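Local structure of putative CRISPR-associated endoribonuclease-like protein Cas6nc (Pyrococcus horikoshii, 3QJL) at residues A[128-133]-A[222-227]. The protein belongs to the Cas6 family of CRISPR-associated RAMP proteins and binds RNA, as a putative endoribonuclease-like member of prokaryotic adaptive immunity. Numbering follows the deposited sequence.
Sequences NVFSTL and FGYENG. With nucleotides of chain B.
Phe130 and Tyr224 alone join strand 128-132 to the last turn of helix 217-226, through their aromatic rings. CE1 of Phe130 comes within 3.8 Å of CD1 of Tyr224, which lies at the edge of the Phe130 ring, close to its plane. The ring planes are turned 52° apart and their centroids lie 5.8 Å from each other, so the two rings meet obliquely. No hydrogen bond crosses the interface, and dispersion between ring carbons probably holds it. Phenylalanine suits a buried strand position, its flat apolar ring reaching toward the helix to meet that of Tyr224. On the helical side, CG of Tyr224 is anti to the backbone N (chi1 -167°), which carries the ring off the helix, so that its side chain crosses that of Phe130 at about a right angle. Tyr224 also packs on a guanine base of the bound RNA; a long aromatic side chain suits this place because it can touch both Phe130 and the base.

The next strand residue, Ser131, does not face the helix; its small side chain fits close beside the RNA, with OG 3.7 Å from OP2 of A4 of chain B, and it makes a weak 3.3 Å hydrogen bond from OG to Thr132 O. Just past the helix, Gly227 has phi 87°; a CB there would be jammed against the carbonyl O of Asn226, so glycine suits the place.

Within the C-terminal Cas6 region of this ferredoxin-fold protein, strand 128-132 runs antiparallel between strands 204-215 and 239-242, whose Tyr213 and Val239 also touch Phe130. The helix packs over this sheet, with Val121 and Leu124 against Tyr224, while Phe222 turns to Met168 and Val175 of helix 160-176.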
loop_
_atom_site.group_PDB
_atom_site.type_symbol
_atom_site.label_atom_id
_atom_site.label_comp_id
_atom_site.label_asym_id
_atom_site.label_seq_id
_atom_site.Cartn_x
_atom_site.Cartn_y
_atom_site.Cartn_z
ATOM N N ASN A 128 5.177 8.801 19.181
ATOM C CA ASN A 128 4.119 9.185 18.275
ATOM C C ASN A 128 4.029 8.254 17.080
ATOM O O ASN A 128 5.048 7.757 16.596
ATOM C CB ASN A 128 4.357 10.611 17.821
ATOM C CG ASN A 128 4.438 11.572 18.992
ATOM O OD1 ASN A 128 3.450 11.779 19.700
ATOM N ND2 ASN A 128 5.615 12.152 19.213
ATOM N N VAL A 129 2.807 7.999 16.619
ATOM C CA VAL A 129 2.616 7.196 15.425
ATOM C C VAL A 129 2.279 8.093 14.268
ATOM O O VAL A 129 1.171 8.614 14.192
ATOM C CB VAL A 129 1.471 6.214 15.578
ATOM C CG1 VAL A 129 1.329 5.385 14.302
ATOM C CG2 VAL A 129 1.708 5.320 16.779
ATOM N N PHE A 130 3.222 8.250 13.350
ATOM C CA PHE A 130 3.032 9.147 12.227
ATOM C C PHE A 130 2.652 8.352 11.011
ATOM O O PHE A 130 3.102 7.224 10.833
ATOM C CB PHE A 130 4.311 9.916 11.911
ATOM C CG PHE A 130 4.693 10.923 12.946
ATOM C CD1 PHE A 130 4.023 12.130 13.037
ATOM C CD2 PHE A 130 5.738 10.675 13.810
ATOM C CE1 PHE A 130 4.391 13.067 13.973
ATOM C CE2 PHE A 130 6.099 11.594 14.753
ATOM C CZ PHE A 130 5.428 12.798 14.836
ATOM N N SER A 131 1.800 8.946 10.187
ATOM C CA SER A 131 1.563 8.460 8.849
ATOM C C SER A 131 2.061 9.559 7.938
ATOM O O SER A 131 2.023 10.729 8.286
ATOM C CB SER A 131 0.084 8.203 8.598
ATOM O OG SER A 131 -0.298 8.703 7.323
ATOM N N THR A 132 2.554 9.161 6.778
ATOM C CA THR A 132 3.143 10.064 5.812
ATOM C C THR A 132 2.022 10.809 5.064
ATOM O O THR A 132 1.003 10.213 4.697
ATOM C CB THR A 132 4.052 9.237 4.878
ATOM O OG1 THR A 132 4.695 10.088 3.936
ATOM C CG2 THR A 132 3.229 8.193 4.125
ATOM N N LEU A 133 2.132 12.131 4.948
ATOM C CA LEU A 133 1.202 12.903 4.107
ATOM C C LEU A 133 1.806 13.180 2.723
ATOM O O LEU A 133 1.095 13.494 1.764
ATOM C CB LEU A 133 0.865 14.222 4.814
ATOM C CG LEU A 133 -0.563 14.711 5.076
ATOM C CD1 LEU A 133 -1.549 13.580 5.136
ATOM C CD2 LEU A 133 -0.592 15.503 6.378
ATOM N N PHE A 222 10.331 19.091 15.249
ATOM C CA PHE A 222 10.913 19.591 14.007
ATOM C C PHE A 222 10.380 18.882 12.767
ATOM O O PHE A 222 10.015 19.528 11.789
ATOM C CB PHE A 222 12.441 19.526 14.018
ATOM C CG PHE A 222 13.059 20.159 12.815
ATOM C CD1 PHE A 222 13.150 21.539 12.716
ATOM C CD2 PHE A 222 13.501 19.388 11.766
ATOM C CE1 PHE A 222 13.697 22.131 11.606
ATOM C CE2 PHE A 222 14.048 19.976 10.650
ATOM C CZ PHE A 222 14.149 21.351 10.570
ATOM N N GLY A 223 10.339 17.552 12.818
ATOM C CA GLY A 223 9.853 16.759 11.698
ATOM C C GLY A 223 8.377 16.978 11.431
ATOM O O GLY A 223 7.948 17.113 10.283
ATOM N N TYR A 224 7.602 17.010 12.507
ATOM C CA TYR A 224 6.170 17.253 12.427
ATOM C C TYR A 224 5.886 18.567 11.693
ATOM O O TYR A 224 5.031 18.618 10.814
ATOM C CB TYR A 224 5.608 17.272 13.845
ATOM C CG TYR A 224 4.106 17.210 13.987
ATOM C CD1 TYR A 224 3.299 16.604 13.034
ATOM C CD2 TYR A 224 3.494 17.763 15.104
ATOM C CE1 TYR A 224 1.914 16.561 13.201
ATOM C CE2 TYR A 224 2.131 17.730 15.274
ATOM C CZ TYR A 224 1.341 17.135 14.333
ATOM O OH TYR A 224 -0.017 17.130 14.561
ATOM N N GLU A 225 6.616 19.622 12.057
ATOM C CA GLU A 225 6.370 20.961 11.519
ATOM C C GLU A 225 6.964 21.179 10.136
ATOM O O GLU A 225 6.320 21.753 9.261
ATOM C CB GLU A 225 6.905 22.030 12.475
ATOM C CG GLU A 225 6.250 22.012 13.840
ATOM C CD GLU A 225 7.054 22.737 14.906
ATOM O OE1 GLU A 225 7.984 23.486 14.553
ATOM O OE2 GLU A 225 6.766 22.540 16.107
ATOM N N ASN A 226 8.224 20.775 9.980
ATOM C CA ASN A 226 8.966 20.946 8.731
ATOM C C ASN A 226 9.126 19.743 7.812
ATOM O O ASN A 226 9.793 19.844 6.780
ATOM C CB ASN A 226 10.334 21.535 9.017
ATOM C CG ASN A 226 10.244 22.911 9.593
ATOM O OD1 ASN A 226 9.332 23.675 9.265
ATOM N ND2 ASN A 226 11.184 23.242 10.463
ATOM N N GLY A 227 8.549 18.611 8.202
ATOM C CA GLY A 227 8.675 17.392 7.430
ATOM C C GLY A 227 9.911 16.596 7.800
ATOM O O GLY A 227 10.901 17.157 8.262
ATOM P P A B 4 -4.262 8.517 5.580
ATOM O OP1 A B 4 -5.234 9.588 5.929
ATOM O OP2 A B 4 -3.040 8.882 4.822
ATOM O "O5'" A B 4 -3.862 7.698 6.881
ATOM C "C5'" A B 4 -3.203 6.447 6.773
ATOM C "C4'" A B 4 -3.853 5.402 7.640
ATOM O "O4'" A B 4 -4.077 5.952 8.960
ATOM C "C3'" A B 4 -5.210 4.900 7.157
ATOM O "O3'" A B 4 -5.377 3.539 7.560
ATOM C "C2'" A B 4 -6.183 5.768 7.934
ATOM O "O2'" A B 4 -7.465 5.193 8.090
ATOM C "C1'" A B 4 -5.456 5.914 9.272
ATOM N N9 A B 4 -5.775 7.142 10.004
ATOM C C8 A B 4 -5.888 8.420 9.511
ATOM N N7 A B 4 -6.158 9.319 10.427
ATOM C C5 A B 4 -6.214 8.585 11.601
ATOM C C6 A B 4 -6.459 8.960 12.930
ATOM N N6 A B 4 -6.702 10.215 13.307
ATOM N N1 A B 4 -6.442 7.984 13.863
ATOM C C2 A B 4 -6.188 6.722 13.478
ATOM N N3 A B 4 -5.937 6.244 12.262
ATOM C C4 A B 4 -5.971 7.243 11.358
#